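Local coordinates for minor structural protein 5 (Lactococcus phage Tuc2009, PDB 5E7T) that probably serves as the accessory baseplate protein BppA, with a galactose-binding-like β-sandwich domain suited to a part in recognising the bacterial host, at residues 84-89 against 181-187; 122-128 against 141-147. All coordinates share one frame; numbering follows the deposited sequence.

Interaction 1: residues 84-89 against 181-187; sequences DKYTMS and KQELGSI
Residues Y86 to S89 lie antiparallel to K181 to L184 as neighbouring strands in one sheet of a β-sandwich, consistent with a galactose-binding-like fold; the segment axes come within 4.6 Å at 159°. Backbone hydrogen bonds set the register. T87 pairs with E183 through T87 N to E183 O (2.8 Å) and E183 N to T87 O (3.0 Å), and S89 exchanges the same two bonds with K181. M88/Q182 lies between these pairs and Y86/L184 follows T87/E183, both non-hydrogen-bonded, with CA-H groups of Y86 and M88 approaching the carbonyls of E183 and K181. Beyond the ladder, G185 N donates to K85 O at 2.9 Å.

Among apolar contacts, L184 CD1 sits over one face of the Y86 ring as a CH-pi contact, 4.0 Å from the centroid; chi1 172° and chi2 69° together place it there, displaced toward the rim.

The charged pair lies on the other face of the sheet, with T87 and S89. Within 181-187, K181 NZ meets E183 OE1 in a long salt bridge of 3.3 Å with weak hydrogen bonds; P190 O and T189 OG1 are the stronger partners of K181 and E183 respectively.

Where 181-187 leaves its strand at G185, T87 OG1, also hydrogen-bonded to T144 OG1, donates to G185 O at 2.7 Å, approaching from above the carbonyl plane.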
loop_
_atom_site.group_PDB
_atom_site.type_symbol
_atom_site.label_atom_id
_atom_site.label_comp_id
_atom_site.label_asym_id
_atom_site.label_seq_id
_atom_site.Cartn_x
_atom_site.Cartn_y
_atom_site.Cartn_z
ATOM N N ASP B 84 29.479 36.325 36.474
ATOM C CA ASP B 84 29.402 35.044 37.152
ATOM C C ASP B 84 30.814 34.515 37.312
ATOM O O ASP B 84 31.693 34.887 36.521
ATOM C CB ASP B 84 28.568 34.052 36.319
ATOM C CG ASP B 84 27.074 34.114 36.568
ATOM O OD1 ASP B 84 26.620 35.059 37.267
ATOM O OD2 ASP B 84 26.355 33.207 36.089
ATOM N N LYS B 85 31.061 33.665 38.323
ATOM C CA LYS B 85 32.407 33.114 38.483
ATOM C C LYS B 85 32.376 31.663 38.087
ATOM O O LYS B 85 31.348 30.998 38.240
ATOM C CB LYS B 85 32.956 33.256 39.910
ATOM C CG LYS B 85 32.541 34.521 40.622
ATOM C CD LYS B 85 33.686 35.451 40.874
ATOM C CE LYS B 85 33.204 36.858 41.080
ATOM N NZ LYS B 85 34.265 37.720 41.665
ATOM N N TYR B 86 33.490 31.181 37.539
ATOM C CA TYR B 86 33.704 29.792 37.148
ATOM C C TYR B 86 35.073 29.430 37.676
ATOM O O TYR B 86 35.945 30.296 37.684
ATOM C CB TYR B 86 33.631 29.617 35.635
ATOM C CG TYR B 86 32.220 29.676 35.109
ATOM C CD1 TYR B 86 31.552 30.892 34.977
ATOM C CD2 TYR B 86 31.555 28.521 34.708
ATOM C CE1 TYR B 86 30.242 30.955 34.505
ATOM C CE2 TYR B 86 30.244 28.571 34.228
ATOM C CZ TYR B 86 29.595 29.794 34.122
ATOM O OH TYR B 86 28.309 29.863 33.647
ATOM N N THR B 87 35.250 28.206 38.191
ATOM C CA THR B 87 36.523 27.783 38.748
ATOM C C THR B 87 37.103 26.628 37.944
ATOM O O THR B 87 36.418 25.631 37.696
ATOM C CB THR B 87 36.402 27.503 40.266
ATOM O OG1 THR B 87 35.924 28.674 40.934
ATOM C CG2 THR B 87 37.717 27.092 40.894
ATOM N N MET B 88 38.382 26.766 37.555
ATOM C CA MET B 88 39.112 25.747 36.825
ATOM C C MET B 88 40.084 25.093 37.767
ATOM O O MET B 88 40.688 25.785 38.570
ATOM C CB MET B 88 39.832 26.350 35.630
ATOM C CG MET B 88 38.905 26.772 34.541
ATOM S SD MET B 88 39.857 27.360 33.135
ATOM C CE MET B 88 40.109 25.775 32.248
ATOM N N SER B 89 40.206 23.760 37.702
ATOM C CA SER B 89 41.080 22.904 38.535
ATOM C C SER B 89 41.671 21.827 37.616
ATOM O O SER B 89 40.964 21.337 36.735
ATOM C CB SER B 89 40.298 22.251 39.678
ATOM O OG SER B 89 38.892 22.451 39.592
ATOM N N LYS B 181 38.990 20.275 35.112
ATOM C CA LYS B 181 37.655 20.613 35.576
ATOM C C LYS B 181 37.403 22.071 35.472
ATOM O O LYS B 181 38.281 22.898 35.749
ATOM C CB LYS B 181 37.448 20.185 37.043
ATOM C CG LYS B 181 35.971 20.072 37.468
ATOM C CD LYS B 181 35.791 19.942 38.957
ATOM C CE LYS B 181 34.352 19.682 39.305
ATOM N NZ LYS B 181 34.084 19.852 40.758
ATOM N N GLN B 182 36.167 22.387 35.105
ATOM C CA GLN B 182 35.614 23.730 35.066
ATOM C C GLN B 182 34.234 23.578 35.678
ATOM O O GLN B 182 33.477 22.669 35.301
ATOM C CB GLN B 182 35.528 24.287 33.641
ATOM C CG GLN B 182 34.726 25.577 33.627
ATOM C CD GLN B 182 34.462 26.127 32.275
ATOM O OE1 GLN B 182 35.055 27.126 31.898
ATOM N NE2 GLN B 182 33.512 25.542 31.551
ATOM N N GLU B 183 33.919 24.438 36.640
ATOM C CA GLU B 183 32.626 24.399 37.323
ATOM C C GLU B 183 32.128 25.799 37.601
ATOM O O GLU B 183 32.917 26.728 37.709
ATOM C CB GLU B 183 32.744 23.625 38.636
ATOM C CG GLU B 183 33.586 24.320 39.690
ATOM C CD GLU B 183 34.194 23.331 40.653
ATOM O OE1 GLU B 183 33.503 22.982 41.635
ATOM O OE2 GLU B 183 35.350 22.901 40.422
ATOM N N LEU B 184 30.830 25.941 37.763
ATOM C CA LEU B 184 30.226 27.212 38.086
ATOM C C LEU B 184 30.508 27.459 39.568
ATOM O O LEU B 184 30.348 26.553 40.386
ATOM C CB LEU B 184 28.715 27.106 37.794
ATOM C CG LEU B 184 27.842 28.274 38.227
ATOM C CD1 LEU B 184 28.110 29.518 37.389
ATOM C CD2 LEU B 184 26.387 27.854 38.266
ATOM N N GLY B 185 30.963 28.642 39.908
ATOM C CA GLY B 185 31.274 28.904 41.303
ATOM C C GLY B 185 32.654 29.464 41.553
ATOM O O GLY B 185 33.417 29.687 40.611
ATOM N N SER B 186 32.961 29.723 42.838
ATOM C CA SER B 186 34.206 30.306 43.333
ATOM C C SER B 186 35.080 29.288 44.074
ATOM O O SER B 186 36.091 29.669 44.678
ATOM C CB SER B 186 33.879 31.468 44.264
ATOM O OG SER B 186 33.350 32.566 43.543
ATOM N N ILE B 187 34.672 28.005 44.063
ATOM C CA ILE B 187 35.369 26.924 44.751
ATOM C C ILE B 187 35.627 25.786 43.782
ATOM O O ILE B 187 34.723 25.391 43.026
ATOM C CB ILE B 187 34.573 26.437 46.006
ATOM C CG1 ILE B 187 34.458 27.549 47.064
ATOM C CG2 ILE B 187 35.202 25.168 46.630
ATOM C CD1 ILE B 187 33.333 27.393 48.041
#

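Interaction 2: residues 122-128 against 141-147; sequences ICTIDLP and ITQTSTI
I122 CG2 meets I147 CD1 at 3.8 Å, the two branched chains lying oblique to each other at one end of an interface between the two sheets of the β-sandwich. Strands 121-126 and 139-146 are outermost in their respective sheets within this chain; the segment axes stay 6.9 Å apart, and no main-chain hydrogen bond links 122-128 to 141-147. I122 and C123 form a classic β bulge opposite Q112, where the chain turns a corner. C123 then lays SG alongside S145 CB.

At T124 the contact becomes polar. T124 N reaches S145 OG in a weak hydrogen bond of 3.4 Å. A water accepts a hydrogen bond from S145 OG, 2.6 Å from the water oxygen, and donates to T124 O and Q143 O, both at 2.7 Å. T124 OG1 is instead engaged by R111 NE.

I125 returns the contact to hydrocarbon: its side chain and that of Q143 run past one another in opposite senses, chi1 -171° setting I125 CG1 across from its own N and near Q143 CB, and CD1 lies 3.8 Å from I141 CG2. D126 contributes its carbonyl, against the same methyl. L127 crosses I141 at about a right angle, and I141 CD1 abuts the P128 ring at CD, 3.6 Å away.

The sheets therefore meet here mainly through aliphatic packing, with one hydrated polar point where the water links T124 O to Q143 O and S145 OG takes a weak bond from T124 N.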
loop_
_atom_site.group_PDB
_atom_site.type_symbol
_atom_site.label_atom_id
_atom_site.label_comp_id
_atom_site.label_asym_id
_atom_site.label_seq_id
_atom_site.Cartn_x
_atom_site.Cartn_y
_atom_site.Cartn_z
ATOM N N ILE B 122 37.850 34.783 28.862
ATOM C CA ILE B 122 36.548 34.510 29.436
ATOM C C ILE B 122 36.796 33.681 30.687
ATOM O O ILE B 122 36.401 34.069 31.777
ATOM C CB ILE B 122 35.611 33.798 28.396
ATOM C CG1 ILE B 122 35.245 34.751 27.238
ATOM C CG2 ILE B 122 34.339 33.200 29.052
ATOM C CD1 ILE B 122 34.835 34.067 25.899
ATOM N N CYS B 123 37.463 32.548 30.532
ATOM C CA CYS B 123 37.738 31.622 31.626
ATOM C C CYS B 123 39.054 30.958 31.324
ATOM O O CYS B 123 39.208 30.302 30.292
ATOM C CB CYS B 123 36.612 30.606 31.753
ATOM S SG CYS B 123 36.679 29.653 33.275
ATOM N N THR B 124 40.030 31.195 32.192
ATOM C CA THR B 124 41.406 30.751 32.002
ATOM C C THR B 124 42.109 30.205 33.271
ATOM O O THR B 124 41.629 30.410 34.396
ATOM C CB THR B 124 42.164 31.930 31.413
ATOM O OG1 THR B 124 43.512 31.551 31.124
ATOM C CG2 THR B 124 42.119 33.159 32.315
ATOM N N ILE B 125 43.276 29.550 33.067
ATOM C CA ILE B 125 44.141 29.012 34.107
ATOM C C ILE B 125 45.580 28.980 33.617
ATOM O O ILE B 125 45.886 28.320 32.626
ATOM C CB ILE B 125 43.651 27.662 34.698
ATOM C CG1 ILE B 125 44.482 27.269 35.940
ATOM C CG2 ILE B 125 43.565 26.524 33.634
ATOM C CD1 ILE B 125 43.890 26.229 36.714
ATOM N N ASP B 126 46.457 29.727 34.306
ATOM C CA ASP B 126 47.879 29.804 33.999
ATOM C C ASP B 126 48.540 28.483 34.392
ATOM O O ASP B 126 48.200 27.891 35.420
ATOM C CB ASP B 126 48.535 30.941 34.795
ATOM C CG ASP B 126 48.528 32.349 34.213
ATOM O OD1 ASP B 126 48.138 32.509 33.021
ATOM O OD2 ASP B 126 48.953 33.296 34.942
ATOM N N LEU B 127 49.481 28.029 33.563
ATOM C CA LEU B 127 50.232 26.809 33.808
ATOM C C LEU B 127 51.657 27.194 34.189
ATOM O O LEU B 127 52.035 28.343 33.913
ATOM C CB LEU B 127 50.155 25.866 32.606
ATOM C CG LEU B 127 48.764 25.311 32.289
ATOM C CD1 LEU B 127 48.852 24.209 31.277
ATOM C CD2 LEU B 127 48.056 24.817 33.529
ATOM N N PRO B 128 52.417 26.326 34.925
ATOM C CA PRO B 128 53.739 26.736 35.426
ATOM C C PRO B 128 54.711 27.202 34.373
ATOM O O PRO B 128 55.047 26.437 33.489
ATOM C CB PRO B 128 54.232 25.493 36.173
ATOM C CG PRO B 128 52.999 24.833 36.626
ATOM C CD PRO B 128 52.092 24.973 35.423
ATOM N N ILE B 141 46.533 22.737 40.076
ATOM C CA ILE B 141 46.466 24.183 39.830
ATOM C C ILE B 141 45.007 24.604 39.757
ATOM O O ILE B 141 44.236 23.973 39.044
ATOM C CB ILE B 141 47.282 24.566 38.564
ATOM C CG1 ILE B 141 48.713 23.997 38.634
ATOM C CG2 ILE B 141 47.330 26.081 38.387
ATOM C CD1 ILE B 141 49.347 23.808 37.376
ATOM N N THR B 142 44.612 25.631 40.523
ATOM C CA THR B 142 43.232 26.147 40.571
ATOM C C THR B 142 43.188 27.653 40.302
ATOM O O THR B 142 44.147 28.366 40.618
ATOM C CB THR B 142 42.521 25.763 41.891
ATOM O OG1 THR B 142 42.907 26.639 42.951
ATOM C CG2 THR B 142 42.749 24.318 42.303
ATOM N N GLN B 143 42.082 28.141 39.715
ATOM C CA GLN B 143 41.878 29.562 39.395
ATOM C C GLN B 143 40.395 29.862 39.169
ATOM O O GLN B 143 39.738 29.168 38.390
ATOM C CB GLN B 143 42.690 29.949 38.152
ATOM C CG GLN B 143 42.522 31.379 37.652
ATOM C CD GLN B 143 43.216 32.400 38.493
ATOM O OE1 GLN B 143 44.453 32.476 38.538
ATOM N NE2 GLN B 143 42.427 33.271 39.097
ATOM N N THR B 144 39.871 30.900 39.859
ATOM C CA THR B 144 38.495 31.343 39.674
ATOM C C THR B 144 38.555 32.495 38.697
ATOM O O THR B 144 39.438 33.347 38.813
ATOM C CB THR B 144 37.817 31.702 40.993
ATOM O OG1 THR B 144 37.899 30.597 41.906
ATOM C CG2 THR B 144 36.368 32.079 40.799
ATOM N N SER B 145 37.654 32.494 37.710
ATOM C CA SER B 145 37.571 33.507 36.673
ATOM C C SER B 145 36.207 34.203 36.677
ATOM O O SER B 145 35.195 33.540 36.883
ATOM C CB SER B 145 37.817 32.865 35.315
ATOM O OG SER B 145 39.145 32.379 35.224
ATOM N N THR B 146 36.176 35.533 36.455
ATOM C CA THR B 146 34.931 36.296 36.345
ATOM C C THR B 146 34.611 36.541 34.848
ATOM O O THR B 146 35.437 37.086 34.088
ATOM C CB THR B 146 34.995 37.589 37.145
ATOM O OG1 THR B 146 35.339 37.277 38.487
ATOM C CG2 THR B 146 33.690 38.329 37.139
ATOM N N ILE B 147 33.416 36.101 34.437
ATOM C CA ILE B 147 32.941 36.222 33.063
ATOM C C ILE B 147 32.924 37.685 32.632
ATOM O O ILE B 147 32.292 38.510 33.302
ATOM C CB ILE B 147 31.589 35.486 32.847
ATOM C CG1 ILE B 147 31.679 34.000 33.228
ATOM C CG2 ILE B 147 31.072 35.667 31.426
ATOM C CD1 ILE B 147 32.744 33.181 32.474
HETATM O O HOH W 1 39.354 29.816 35.810
#

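Interaction 2 is nested within the chain loop closed by interaction 1, and their centres lie 9 Å apart. Strand 85-98 connects them: one side pairs with 171-184, the other with 139-146, where probable hydrogen bonds run from S145 N to Y86 O (2.8 Å) and from M88 N to Q143 O (2.9 Å). The M88 side chain also touches C123 and I125 across the sandwich. Interaction 1 thus lies inside one sheet, while interaction 2 joins the strands outermost in each sheet of this chain. I141 and T142 carry the first sheet on as an antiparallel ladder with a chain of another protein. A sulfate, probably from crystallisation, lies about 5 Å from the D126 side chain.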